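PDB 4EHU: activator of 2-hydroxyisocaproyl-CoA dehydratase from Clostridium difficile, which transfers one electron to (R)-2-hydroxyisocaproyl-CoA dehydratase with concomitant ATP hydrolysis, activating this enzyme of the reductive branch of L-leucine fermentation. Local coordinates for residues A[81-86]-A[97-102]; A[124-129]-A[163-168]; A[155-160]-A[189-194]; A[211-216]-A[241-246]. All coordinates share one frame; numbering follows the deposited sequence. Where two conformers were deposited one is given.

How the contacts relate
From the N terminus, contact 1 comes first, closing the short loop from helix 79-90 into strand 96-100. Contacts 2 and 3 follow and cross, their segments alternating along the chain: 124-129 reaches forward to 163-168, while 155-160, lying between those two, reaches past them to 189-194. They touch where Ala168 meets Ile160, so the cluster loops and helix 182-204 are tied into one unit. Contact 4 closes the last loop, from strand 210-213 by way of helix 220-230 and strand 234-235 to helix 243-261. It rejoins contact 1, because strands 96-100 and 210-213 are sheet neighbours, and both contacts touch the same nucleotide.

Contact 1: residues A[81-86]-A[97-102]; sequences SCHARG and IIDIGG. With ANP (phosphoaminophosphonic acid-adenylate ester), chain D.
Ile97 reaches helix 79-90 with the end of its side chain: CD1 rests 3.6 Å from Ala84 CA, and the small methyl of Ala84 lets the two come this near. With CG1 anti to the carbonyl carbon (chi1 -64°) and the chain extended beyond it, the terminal methyl is carried across to the helix. Strand 96-100 belongs to a five-stranded mixed sheet of the actin-type ATPase fold, and the helix packs over it. Two residues on, Asp99 sets its carboxylate over one face of the His83 imidazole, the planes 38° apart. Asp99 OD2 is 3.7 Å from His83 NE2, and a water 2.6 Å from Asp99 OD2 and 3.0 Å from His83 NE2 links them; His83 ND1 is hydrogen-bonded to Thr243. The strand then gives way to Gly101, whose CA lies 3.5 Å from ANP O3A; a side chain here would run into the gamma-phosphate oxygen O2G. Gly102 N donates to ANP O3A at 3.1 Å in a bent bond (139°).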
loop_
_atom_site.group_PDB
_atom_site.type_symbol
_atom_site.label_atom_id
_atom_site.label_comp_id
_atom_site.label_asym_id
_atom_site.label_seq_id
_atom_site.Cartn_x
_atom_site.Cartn_y
_atom_site.Cartn_z
ATOM N N SER A 81 -8.489 21.742 -11.637
ATOM C CA SER A 81 -8.601 22.951 -12.454
ATOM C C SER A 81 -7.248 23.632 -12.622
ATOM O O SER A 81 -6.904 24.110 -13.715
ATOM C CB SER A 81 -9.577 23.947 -11.825
ATOM O OG SER A 81 -10.832 23.311 -11.643
ATOM N N CYS A 82 -6.484 23.704 -11.539
ATOM C CA CYS A 82 -5.214 24.404 -11.606
ATOM C C CYS A 82 -4.205 23.667 -12.496
ATOM O O CYS A 82 -3.538 24.313 -13.294
ATOM C CB CYS A 82 -4.638 24.660 -10.221
ATOM S SG CYS A 82 -5.585 25.923 -9.293
ATOM N N HIS A 83 -4.076 22.348 -12.387
ATOM C CA HIS A 83 -3.140 21.666 -13.292
ATOM C C HIS A 83 -3.584 21.790 -14.743
ATOM O O HIS A 83 -2.765 22.000 -15.613
ATOM C CB HIS A 83 -2.972 20.190 -12.925
ATOM C CG HIS A 83 -2.015 19.955 -11.800
ATOM N ND1 HIS A 83 -0.667 20.204 -11.905
ATOM C CD2 HIS A 83 -2.209 19.436 -10.564
ATOM C CE1 HIS A 83 -0.068 19.876 -10.773
ATOM N NE2 HIS A 83 -0.987 19.422 -9.935
ATOM N N ALA A 84 -4.880 21.667 -15.012
ATOM C CA ALA A 84 -5.344 21.810 -16.389
ATOM C C ALA A 84 -5.040 23.208 -16.928
ATOM O O ALA A 84 -4.572 23.338 -18.063
ATOM C CB ALA A 84 -6.829 21.517 -16.495
ATOM N N ARG A 85 -5.284 24.237 -16.119
ATOM C CA ARG A 85 -5.056 25.609 -16.558
ATOM C C ARG A 85 -3.574 25.839 -16.822
ATOM O O ARG A 85 -3.194 26.457 -17.831
ATOM C CB ARG A 85 -5.570 26.565 -15.470
ATOM C CG ARG A 85 -5.390 28.057 -15.806
ATOM C CD ARG A 85 -6.234 28.469 -17.004
ATOM N NE ARG A 85 -6.004 29.871 -17.371
ATOM C CZ ARG A 85 -6.534 30.902 -16.728
ATOM N NH1 ARG A 85 -7.334 30.693 -15.691
ATOM N NH2 ARG A 85 -6.268 32.151 -17.127
ATOM N N GLY A 86 -2.738 25.355 -15.906
ATOM C CA GLY A 86 -1.297 25.491 -16.037
ATOM C C GLY A 86 -0.764 24.774 -17.277
ATOM O O GLY A 86 -0.008 25.357 -18.074
ATOM N N ILE A 97 -4.038 14.638 -19.178
ATOM C CA ILE A 97 -3.025 15.063 -18.207
ATOM C C ILE A 97 -2.856 13.981 -17.153
ATOM O O ILE A 97 -3.819 13.524 -16.560
ATOM C CB ILE A 97 -3.402 16.399 -17.515
ATOM C CG1 ILE A 97 -3.453 17.514 -18.557
ATOM C CG2 ILE A 97 -2.380 16.749 -16.419
ATOM C CD1 ILE A 97 -3.973 18.864 -17.967
ATOM N N ILE A 98 -1.612 13.578 -16.929
ATOM C CA ILE A 98 -1.284 12.601 -15.922
ATOM C C ILE A 98 -0.486 13.303 -14.858
ATOM O O ILE A 98 0.645 13.702 -15.101
ATOM C CB ILE A 98 -0.419 11.463 -16.520
ATOM C CG1 ILE A 98 -1.162 10.832 -17.693
ATOM C CG2 ILE A 98 -0.098 10.412 -15.435
ATOM C CD1 ILE A 98 -0.218 9.941 -18.619
ATOM N N ASP A 99 -1.082 13.457 -13.674
ATOM C CA ASP A 99 -0.425 14.135 -12.570
ATOM C C ASP A 99 -0.011 13.091 -11.548
ATOM O O ASP A 99 -0.833 12.580 -10.808
ATOM C CB ASP A 99 -1.402 15.144 -11.930
ATOM C CG ASP A 99 -0.986 15.577 -10.528
ATOM O OD1 ASP A 99 0.221 15.682 -10.265
ATOM O OD2 ASP A 99 -1.903 15.826 -9.683
ATOM N N ILE A 100 1.279 12.767 -11.501
ATOM C CA ILE A 100 1.732 11.831 -10.482
ATOM C C ILE A 100 2.394 12.609 -9.361
ATOM O O ILE A 100 3.455 13.187 -9.558
ATOM C CB ILE A 100 2.705 10.781 -11.045
ATOM C CG1 ILE A 100 2.068 10.083 -12.255
ATOM C CG2 ILE A 100 3.012 9.781 -9.931
ATOM C CD1 ILE A 100 3.049 9.039 -12.991
ATOM N N GLY A 101 1.732 12.641 -8.194
ATOM C CA GLY A 101 2.249 13.363 -7.046
ATOM C C GLY A 101 2.776 12.411 -5.983
ATOM O O GLY A 101 3.018 11.231 -6.252
ATOM N N GLY A 102 2.945 12.936 -4.775
ATOM C CA GLY A 102 3.482 12.187 -3.659
ATOM C C GLY A 102 2.496 11.266 -2.966
ATOM O O GLY A 102 2.918 10.311 -2.311
HETATM P PG ANP D . -0.213 15.155 -4.166
HETATM O O1G ANP D . -1.053 15.694 -3.014
HETATM O O2G ANP D . -0.525 15.907 -5.436
HETATM O O3G ANP D . -0.315 13.689 -4.321
HETATM P PB ANP D . 2.377 16.729 -4.174
HETATM O O1B ANP D . 3.055 17.375 -2.995
HETATM O O2B ANP D . 1.679 17.670 -5.157
HETATM N N3B ANP D . 1.375 15.448 -3.585
HETATM P PA ANP D . 4.509 16.577 -6.143
HETATM O O1A ANP D . 5.125 17.811 -5.582
HETATM O O2A ANP D . 3.734 16.604 -7.442
HETATM O O3A ANP D . 3.515 15.939 -5.033
HETATM O "O5'" ANP D . 5.571 15.377 -6.266
HETATM C "C5'" ANP D . 6.235 14.878 -5.101
HETATM C "C4'" ANP D . 7.290 13.865 -5.535
HETATM O "O4'" ANP D . 7.961 14.058 -6.772
HETATM C "C3'" ANP D . 8.054 12.947 -4.600
HETATM O "O3'" ANP D . 7.182 11.978 -4.001
HETATM C "C2'" ANP D . 9.133 12.364 -5.520
HETATM O "O2'" ANP D . 8.901 10.980 -5.834
HETATM C "C1'" ANP D . 9.093 13.183 -6.810
HETATM N N9 ANP D . 10.263 14.062 -6.989
HETATM C C8 ANP D . 10.519 15.215 -6.337
HETATM N N7 ANP D . 11.658 15.787 -6.801
HETATM C C5 ANP D . 12.127 14.972 -7.779
HETATM C C6 ANP D . 13.272 14.976 -8.692
HETATM N N6 ANP D . 14.173 15.986 -8.621
HETATM N N1 ANP D . 13.388 13.949 -9.572
HETATM C C2 ANP D . 12.496 12.951 -9.644
HETATM N N3 ANP D . 11.429 12.879 -8.832
HETATM C C4 ANP D . 11.201 13.848 -7.910
HETATM O O HOH W 1 -1.630 17.509 -7.667
#

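Contact 2: residues A[124-129]-A[163-168]; sequences KCAAGT and TCTVFA. With SF4 (iron/sulfur cluster), chain C.
With OG1 anti to the carbonyl carbon (chi1 -55°), Thr165 sets its hydroxyl alongside both the Ala127 amide and the cluster: OG1 lies 3.2 Å from Ala127 N, at an angle too poor for a hydrogen bond, and 3.3 Å from the cluster sulfur S3. The methyl of Ala127 points at the loop just ahead of the helix, its CB 3.2 Å from Thr163 O; side chains this small allow the two backbones to come close. Cys125 and Cys164 approach the cluster from different corners: Cys125 SG binds the iron FE4 at 2.3 Å, and Cys164 SG binds FE1 at the same length. One cluster serves the homodimer, and the second subunit, whose Lys124 and Val166 pack here, presumably offers the matching cysteine pair. Cys164 is also the N-cap of helix 165-177, its sulfur accepting a weak but nearly straight bond (168°) from Phe167 N. A helix start facing the cluster is consistent with the helix-cluster-helix architecture of this activator family, and its dipole may stabilise negative charge there. On the other segment, a type II turn runs from Ala126 to Thr129, with Gly128 at positive phi. Thr129 OG1 donates to Ala126 O at 2.8 Å and caps helix 130-140 through Arg131 N, which steadies the loop carrying Cys125.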
loop_
_atom_site.group_PDB
_atom_site.type_symbol
_atom_site.label_atom_id
_atom_site.label_comp_id
_atom_site.label_asym_id
_atom_site.label_seq_id
_atom_site.Cartn_x
_atom_site.Cartn_y
_atom_site.Cartn_z
ATOM N N LYS A 124 -5.887 5.816 -2.691
ATOM C CA LYS A 124 -5.927 5.164 -1.382
ATOM C C LYS A 124 -4.695 4.322 -1.144
ATOM O O LYS A 124 -4.542 3.737 -0.075
ATOM C CB LYS A 124 -7.185 4.311 -1.252
ATOM C CG LYS A 124 -8.462 5.106 -1.414
ATOM C CD LYS A 124 -8.433 6.367 -0.570
ATOM C CE LYS A 124 -9.816 6.984 -0.453
ATOM N NZ LYS A 124 -9.758 8.376 0.063
ATOM N N CYS A 125 -3.820 4.269 -2.144
ATOM C CA CYS A 125 -2.780 3.238 -2.212
ATOM C C CYS A 125 -1.443 3.887 -2.523
ATOM O O CYS A 125 -1.355 4.703 -3.450
ATOM C CB CYS A 125 -3.134 2.249 -3.335
ATOM S SG CYS A 125 -1.854 1.065 -3.789
ATOM N N ALA A 126 -0.400 3.567 -1.768
ATOM C CA ALA A 126 0.900 4.202 -2.010
ATOM C C ALA A 126 1.537 3.774 -3.343
ATOM O O ALA A 126 2.392 4.500 -3.901
ATOM C CB ALA A 126 1.842 3.915 -0.875
ATOM N N ALA A 127 1.154 2.599 -3.853
ATOM C CA ALA A 127 1.765 2.129 -5.092
ATOM C C ALA A 127 1.361 3.094 -6.203
ATOM O O ALA A 127 0.267 3.674 -6.168
ATOM C CB ALA A 127 1.280 0.705 -5.412
ATOM N N GLY A 128 2.206 3.220 -7.211
ATOM C CA GLY A 128 1.872 4.051 -8.359
ATOM C C GLY A 128 1.849 5.524 -8.028
ATOM O O GLY A 128 1.206 6.301 -8.722
ATOM N N THR A 129 2.603 5.904 -7.001
ATOM C CA THR A 129 2.773 7.301 -6.644
ATOM C C THR A 129 4.209 7.607 -6.270
ATOM O O THR A 129 5.055 6.721 -6.159
ATOM C CB THR A 129 1.873 7.718 -5.427
ATOM O OG1 THR A 129 2.448 7.234 -4.208
ATOM C CG2 THR A 129 0.476 7.184 -5.562
ATOM N N THR A 163 2.363 -5.786 -6.753
ATOM C CA THR A 163 1.933 -4.442 -7.071
ATOM C C THR A 163 1.878 -3.573 -5.798
ATOM O O THR A 163 1.857 -2.358 -5.910
ATOM C CB THR A 163 0.527 -4.431 -7.721
ATOM O OG1 THR A 163 -0.366 -5.237 -6.951
ATOM C CG2 THR A 163 0.589 -4.982 -9.132
ATOM N N CYS A 164 1.902 -4.206 -4.623
ATOM C CA CYS A 164 1.851 -3.488 -3.350
ATOM C C CYS A 164 3.230 -2.921 -3.016
ATOM O O CYS A 164 4.252 -3.600 -3.190
ATOM C CB CYS A 164 1.416 -4.469 -2.268
ATOM S SG CYS A 164 1.588 -3.892 -0.551
ATOM N N THR A 165 3.270 -1.683 -2.540
ATOM C CA THR A 165 4.531 -1.071 -2.121
ATOM C C THR A 165 5.284 -1.928 -1.101
ATOM O O THR A 165 6.511 -2.098 -1.200
ATOM C CB THR A 165 4.280 0.310 -1.484
ATOM O OG1 THR A 165 3.541 1.147 -2.391
ATOM C CG2 THR A 165 5.594 0.979 -1.103
ATOM N N VAL A 166 4.565 -2.457 -0.122
ATOM C CA VAL A 166 5.190 -3.193 0.974
ATOM C C VAL A 166 5.788 -4.495 0.461
ATOM O O VAL A 166 6.934 -4.805 0.748
ATOM C CB VAL A 166 4.184 -3.485 2.101
ATOM C CG1 VAL A 166 4.885 -4.235 3.219
ATOM C CG2 VAL A 166 3.607 -2.150 2.589
ATOM N N PHE A 167 5.003 -5.262 -0.288
ATOM C CA PHE A 167 5.516 -6.514 -0.842
ATOM C C PHE A 167 6.616 -6.261 -1.886
ATOM O O PHE A 167 7.573 -7.032 -1.983
ATOM C CB PHE A 167 4.387 -7.354 -1.448
ATOM C CG PHE A 167 3.386 -7.848 -0.439
ATOM C CD1 PHE A 167 3.797 -8.287 0.817
ATOM C CD2 PHE A 167 2.038 -7.876 -0.743
ATOM C CE1 PHE A 167 2.876 -8.751 1.752
ATOM C CE2 PHE A 167 1.102 -8.336 0.195
ATOM C CZ PHE A 167 1.522 -8.781 1.444
ATOM N N ALA A 168 6.494 -5.185 -2.654
ATOM C CA ALA A 168 7.498 -4.867 -3.675
ATOM C C ALA A 168 8.818 -4.513 -2.992
ATOM O O ALA A 168 9.890 -4.847 -3.489
ATOM C CB ALA A 168 7.020 -3.704 -4.553
HETATM FE FE1 SF4 C . 0.142 -2.048 -0.597
HETATM FE FE2 SF4 C . -0.838 0.140 0.509
HETATM FE FE3 SF4 C . -2.377 -2.049 0.001
HETATM FE FE4 SF4 C . -1.434 -0.327 -2.001
HETATM S S1 SF4 C . -2.852 0.072 -0.348
HETATM S S2 SF4 C . -1.437 -2.525 -1.977
HETATM S S3 SF4 C . 0.618 0.064 -1.206
HETATM S S4 SF4 C . -0.770 -1.874 1.469
#

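Contact 3: residues A[155-160]-A[189-194]; sequences QNEVSI and IHTSVA
Ile160 lies against helix 182-204 with CB, CG2 and CD1. Its CB is 3.7 Å from Ser192 OG, and the branch methyl CG2 lies beside the same oxygen while also touching Ala168 of helix 165-177. CG1 stands anti to the carbonyl carbon (chi1 -61°) and the chain runs on extended, bringing the tip, CD1, to 3.8 Å from Ile189 N and 4.0 Å from Ile189 CG1. Although CB of Ile189 heads away from the loop, its CG1 is still near enough to meet that tip, so a branched aliphatic residue fits at both places. Ser192 is compact enough to let Ile160 pass close to the helix, and its hydroxyl makes a weak hydrogen bond to Gly188 O. Nearer the loop's start, Glu157 stretches out extended to the helix, and its OE1 lies 2.9 Å from Thr191 OG1, the other oxygen, OE2, being 3.1 Å from that OG1. The hydroxyl has more calls on it: Ala187 O competes with the carboxylate for its single proton, and Arg228 is hydrogen-bonded to it too. The contact thus fastens the exposed loop between helices 147-151 and 165-177 onto a long helix. In the chain both segments lie between strands 116-122 and 210-213, in the helical insertion of this actin-fold protein that also holds helix 165-177, whose N-cap Cys164 binds the iron-sulfur cluster.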
loop_
_atom_site.group_PDB
_atom_site.type_symbol
_atom_site.label_atom_id
_atom_site.label_comp_id
_atom_site.label_asym_id
_atom_site.label_seq_id
_atom_site.Cartn_x
_atom_site.Cartn_y
_atom_site.Cartn_z
ATOM N N GLN A 155 19.554 -2.730 -19.124
ATOM C CA GLN A 155 19.398 -3.552 -20.321
ATOM C C GLN A 155 18.510 -4.764 -20.052
ATOM O O GLN A 155 17.941 -5.333 -20.981
ATOM C CB GLN A 155 20.765 -4.027 -20.780
ATOM C CG GLN A 155 21.585 -2.845 -21.318
ATOM C CD GLN A 155 23.056 -3.207 -21.440
ATOM O OE1 GLN A 155 23.848 -2.981 -20.518
ATOM N NE2 GLN A 155 23.433 -3.816 -22.573
ATOM N N ASN A 156 18.403 -5.194 -18.806
ATOM C CA ASN A 156 17.534 -6.332 -18.520
ATOM C C ASN A 156 16.869 -6.143 -17.159
ATOM O O ASN A 156 17.299 -6.648 -16.123
ATOM C CB ASN A 156 18.272 -7.666 -18.633
ATOM C CG ASN A 156 18.874 -7.902 -20.028
ATOM O OD1 ASN A 156 18.290 -8.576 -20.895
ATOM N ND2 ASN A 156 20.053 -7.344 -20.243
ATOM N N GLU A 157 15.819 -5.352 -17.228
ATOM C CA GLU A 157 14.964 -5.004 -16.101
ATOM C C GLU A 157 14.661 -6.203 -15.207
ATOM O O GLU A 157 14.379 -7.296 -15.701
ATOM C CB GLU A 157 13.655 -4.455 -16.660
ATOM C CG GLU A 157 12.626 -4.119 -15.627
ATOM C CD GLU A 157 11.314 -3.667 -16.245
ATOM O OE1 GLU A 157 11.362 -2.903 -17.197
ATOM O OE2 GLU A 157 10.252 -4.115 -15.776
ATOM N N VAL A 158 14.714 -6.000 -13.894
ATOM C CA VAL A 158 14.325 -7.074 -12.967
ATOM C C VAL A 158 12.800 -7.146 -12.880
ATOM O O VAL A 158 12.125 -6.166 -13.064
ATOM C CB VAL A 158 14.821 -6.850 -11.536
ATOM C CG1 VAL A 158 16.316 -6.691 -11.485
ATOM C CG2 VAL A 158 14.075 -5.653 -10.891
ATOM N N SER A 159 12.276 -8.321 -12.590
ATOM C CA SER A 159 10.836 -8.458 -12.467
ATOM C C SER A 159 10.443 -8.100 -11.042
ATOM O O SER A 159 11.138 -8.457 -10.105
ATOM C CB SER A 159 10.409 -9.883 -12.808
ATOM O OG SER A 159 11.186 -10.826 -12.085
ATOM N N ILE A 160 9.365 -7.343 -10.900
ATOM C CA ILE A 160 8.734 -7.148 -9.595
ATOM C C ILE A 160 7.316 -7.649 -9.766
ATOM O O ILE A 160 6.556 -7.090 -10.553
ATOM C CB ILE A 160 8.707 -5.681 -9.164
ATOM C CG1 ILE A 160 10.138 -5.131 -9.056
ATOM C CG2 ILE A 160 7.967 -5.522 -7.836
ATOM C CD1 ILE A 160 10.193 -3.697 -8.598
ATOM N N ILE A 189 11.440 -0.930 -10.807
ATOM C CA ILE A 189 10.674 -0.029 -9.943
ATOM C C ILE A 189 9.852 0.961 -10.793
ATOM O O ILE A 189 8.686 1.211 -10.518
ATOM C CB ILE A 189 11.650 0.719 -9.010
ATOM C CG1 ILE A 189 12.082 -0.211 -7.856
ATOM C CG2 ILE A 189 11.033 2.021 -8.495
ATOM C CD1 ILE A 189 13.354 0.301 -7.147
ATOM N N HIS A 190 10.453 1.490 -11.859
ATOM C CA HIS A 190 9.758 2.405 -12.734
ATOM C C HIS A 190 8.630 1.716 -13.468
ATOM O O HIS A 190 7.544 2.271 -13.630
ATOM C CB HIS A 190 10.739 3.031 -13.723
ATOM C CG HIS A 190 11.696 3.973 -13.085
ATOM N ND1 HIS A 190 12.871 4.359 -13.695
ATOM C CD2 HIS A 190 11.629 4.656 -11.921
ATOM C CE1 HIS A 190 13.511 5.201 -12.901
ATOM N NE2 HIS A 190 12.779 5.395 -11.820
ATOM N N THR A 191 8.872 0.496 -13.901
ATOM C CA THR A 191 7.851 -0.226 -14.615
ATOM C C THR A 191 6.663 -0.501 -13.678
ATOM O O THR A 191 5.532 -0.385 -14.094
ATOM C CB THR A 191 8.423 -1.523 -15.187
ATOM O OG1 THR A 191 9.295 -1.168 -16.263
ATOM C CG2 THR A 191 7.287 -2.439 -15.700
ATOM N N SER A 192 6.929 -0.809 -12.416
ATOM C CA SER A 192 5.833 -0.973 -11.442
ATOM C C SER A 192 4.916 0.247 -11.398
ATOM O O SER A 192 3.693 0.124 -11.478
ATOM C CB SER A 192 6.403 -1.228 -10.054
ATOM O OG SER A 192 6.983 -2.515 -9.999
ATOM N N VAL A 193 5.502 1.434 -11.289
ATOM C CA VAL A 193 4.700 2.650 -11.170
ATOM C C VAL A 193 3.944 2.848 -12.475
ATOM O O VAL A 193 2.740 3.115 -12.478
ATOM C CB VAL A 193 5.595 3.855 -10.891
ATOM C CG1 VAL A 193 4.807 5.189 -11.072
ATOM C CG2 VAL A 193 6.191 3.721 -9.492
ATOM N N ALA A 194 4.655 2.678 -13.589
ATOM C CA ALA A 194 4.082 2.958 -14.891
ATOM C C ALA A 194 2.935 2.018 -15.213
ATOM O O ALA A 194 1.952 2.436 -15.814
ATOM C CB ALA A 194 5.187 2.898 -15.996
#

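Contact 4: residues A[211-216]-A[241-246]; sequences VMVGGV and QLTGAL. With ANP (phosphoaminophosphonic acid-adenylate ester), chain D.
Gly215 and Gln241 meet at the alpha phosphate of the bound nucleotide, with Gly215 CA 3.7 Å from Gln241 CG. Gly215 N donates to ANP O2A at 2.8 Å, and more weakly to O5', while Gln241 NE2 holds ANP O1A at 2.9 Å in a nearly straight bond (170°). Two non-bridging oxygens are therefore gripped by different segments. The glutamine reaches its oxygen because CG is anti to the backbone N (chi1 -168°) and the chain stays extended. Its OE1 accepts from Arg218, which settles which end of the amide faces the phosphate. Glycine suits position 215 because a CB would clash with Gln241 NE2 and ANP O4'. The preceding Gly214 has its CA 3.4 Å from ANP O2A, at a positive phi that glycine adopts readily; a glycine pair at the end of a strand is consistent with the adenosine motif of actin-like ATPases. Further out, Val213 meets Thr243, whose OG1 is 3.4 Å from Val213 CB and whose CG2 lies 3.9 Å from Val213 CG1. Threonine suits this spot: both branches lie against the valine, and OG1 is hydrogen-bonded to His83 of helix 79-90 and weakly to Pro240 O. Strand 210-213 runs between strands 96-100 and 234-235, helix 79-90 covers Val213, and Leu242, just before helix 243-261, and Leu246 within it touch strand 23-30 of the other sheet.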
loop_
_atom_site.group_PDB
_atom_site.type_symbol
_atom_site.label_atom_id
_atom_site.label_comp_id
_atom_site.label_asym_id
_atom_site.label_seq_id
_atom_site.Cartn_x
_atom_site.Cartn_y
_atom_site.Cartn_z
ATOM N N VAL A 211 0.165 14.786 -21.547
ATOM C CA VAL A 211 1.143 15.548 -20.802
ATOM C C VAL A 211 1.284 14.986 -19.405
ATOM O O VAL A 211 0.288 14.722 -18.743
ATOM C CB VAL A 211 0.718 17.029 -20.693
ATOM C CG1 VAL A 211 1.687 17.805 -19.782
ATOM C CG2 VAL A 211 0.630 17.659 -22.112
ATOM N N MET A 212 2.518 14.793 -18.951
ATOM C CA MET A 212 2.742 14.398 -17.562
ATOM C C MET A 212 3.238 15.580 -16.729
ATOM O O MET A 212 4.104 16.347 -17.149
ATOM C CB MET A 212 3.732 13.238 -17.432
ATOM C CG MET A 212 3.786 12.684 -16.001
ATOM S SD MET A 212 4.921 11.309 -15.760
ATOM C CE MET A 212 4.293 10.261 -17.071
ATOM N N VAL A 213 2.667 15.702 -15.536
ATOM C CA VAL A 213 3.031 16.728 -14.581
ATOM C C VAL A 213 3.154 16.103 -13.184
ATOM O O VAL A 213 2.961 14.886 -13.008
ATOM C CB VAL A 213 1.951 17.839 -14.541
ATOM C CG1 VAL A 213 1.793 18.416 -15.938
ATOM C CG2 VAL A 213 0.615 17.283 -14.016
ATOM N N GLY A 214 3.494 16.939 -12.202
ATOM C CA GLY A 214 3.785 16.445 -10.868
ATOM C C GLY A 214 5.277 16.239 -10.699
ATOM O O GLY A 214 6.044 16.204 -11.688
ATOM N N GLY A 215 5.686 16.070 -9.446
ATOM C CA GLY A 215 7.101 15.939 -9.129
ATOM C C GLY A 215 7.677 14.655 -9.728
ATOM O O GLY A 215 8.850 14.629 -10.102
ATOM N N VAL A 216 6.856 13.608 -9.828
ATOM C CA VAL A 216 7.327 12.333 -10.363
ATOM C C VAL A 216 7.641 12.454 -11.847
ATOM O O VAL A 216 8.451 11.687 -12.380
ATOM C CB VAL A 216 6.313 11.207 -10.095
ATOM C CG1 VAL A 216 6.733 9.890 -10.765
ATOM C CG2 VAL A 216 6.177 11.015 -8.595
ATOM N N GLN A 241 6.542 19.944 -12.025
ATOM C CA GLN A 241 6.087 19.949 -10.632
ATOM C C GLN A 241 5.335 21.241 -10.273
ATOM O O GLN A 241 4.667 21.313 -9.249
ATOM C CB GLN A 241 7.284 19.775 -9.692
ATOM C CG GLN A 241 6.890 19.486 -8.252
ATOM C CD GLN A 241 8.080 19.093 -7.412
ATOM O OE1 GLN A 241 9.237 19.296 -7.811
ATOM N NE2 GLN A 241 7.812 18.511 -6.246
ATOM N N LEU A 242 5.434 22.238 -11.144
ATOM C CA LEU A 242 4.910 23.572 -10.866
ATOM C C LEU A 242 3.635 23.937 -11.624
ATOM O O LEU A 242 3.176 25.088 -11.520
ATOM C CB LEU A 242 5.990 24.604 -11.211
ATOM C CG LEU A 242 7.134 24.711 -10.199
ATOM C CD1 LEU A 242 8.369 25.312 -10.851
ATOM C CD2 LEU A 242 6.708 25.521 -8.968
ATOM N N THR A 243 3.058 23.006 -12.383
ATOM C CA THR A 243 1.919 23.377 -13.224
ATOM C C THR A 243 0.683 23.741 -12.410
ATOM O O THR A 243 -0.150 24.545 -12.860
ATOM C CB THR A 243 1.545 22.271 -14.221
ATOM O OG1 THR A 243 1.464 21.020 -13.541
ATOM C CG2 THR A 243 2.628 22.157 -15.324
ATOM N N GLY A 244 0.577 23.159 -11.220
ATOM C CA GLY A 244 -0.555 23.458 -10.344
ATOM C C GLY A 244 -0.433 24.889 -9.835
ATOM O O GLY A 244 -1.410 25.649 -9.796
ATOM N N ALA A 245 0.765 25.258 -9.407
ATOM C CA ALA A 245 1.001 26.625 -8.931
ATOM C C ALA A 245 0.842 27.640 -10.057
ATOM O O ALA A 245 0.337 28.751 -9.842
ATOM C CB ALA A 245 2.381 26.740 -8.303
ATOM N N LEU A 246 1.282 27.270 -11.258
ATOM C CA LEU A 246 1.100 28.137 -12.417
ATOM C C LEU A 246 -0.379 28.324 -12.715
ATOM O O LEU A 246 -0.824 29.450 -12.962
ATOM C CB LEU A 246 1.808 27.534 -13.633
ATOM C CG LEU A 246 1.615 28.305 -14.927
ATOM C CD1 LEU A 246 2.130 29.737 -14.777
ATOM C CD2 LEU A 246 2.383 27.575 -16.038
HETATM P PG ANP D . -0.213 15.155 -4.166
HETATM O O1G ANP D . -1.053 15.694 -3.014
HETATM O O2G ANP D . -0.525 15.907 -5.436
HETATM O O3G ANP D . -0.315 13.689 -4.321
HETATM P PB ANP D . 2.377 16.729 -4.174
HETATM O O1B ANP D . 3.055 17.375 -2.995
HETATM O O2B ANP D . 1.679 17.670 -5.157
HETATM N N3B ANP D . 1.375 15.448 -3.585
HETATM P PA ANP D . 4.509 16.577 -6.143
HETATM O O1A ANP D . 5.125 17.811 -5.582
HETATM O O2A ANP D . 3.734 16.604 -7.442
HETATM O O3A ANP D . 3.515 15.939 -5.033
HETATM O "O5'" ANP D . 5.571 15.377 -6.266
HETATM C "C5'" ANP D . 6.235 14.878 -5.101
HETATM C "C4'" ANP D . 7.290 13.865 -5.535
HETATM O "O4'" ANP D . 7.961 14.058 -6.772
HETATM C "C3'" ANP D . 8.054 12.947 -4.600
HETATM O "O3'" ANP D . 7.182 11.978 -4.001
HETATM C "C2'" ANP D . 9.133 12.364 -5.520
HETATM O "O2'" ANP D . 8.901 10.980 -5.834
HETATM C "C1'" ANP D . 9.093 13.183 -6.810
HETATM N N9 ANP D . 10.263 14.062 -6.989
HETATM C C8 ANP D . 10.519 15.215 -6.337
HETATM N N7 ANP D . 11.658 15.787 -6.801
HETATM C C5 ANP D . 12.127 14.972 -7.779
HETATM C C6 ANP D . 13.272 14.976 -8.692
HETATM N N6 ANP D . 14.173 15.986 -8.621
HETATM N N1 ANP D . 13.388 13.949 -9.572
HETATM C C2 ANP D . 12.496 12.951 -9.644
HETATM N N3 ANP D . 11.429 12.879 -8.832
HETATM C C4 ANP D . 11.201 13.848 -7.910
#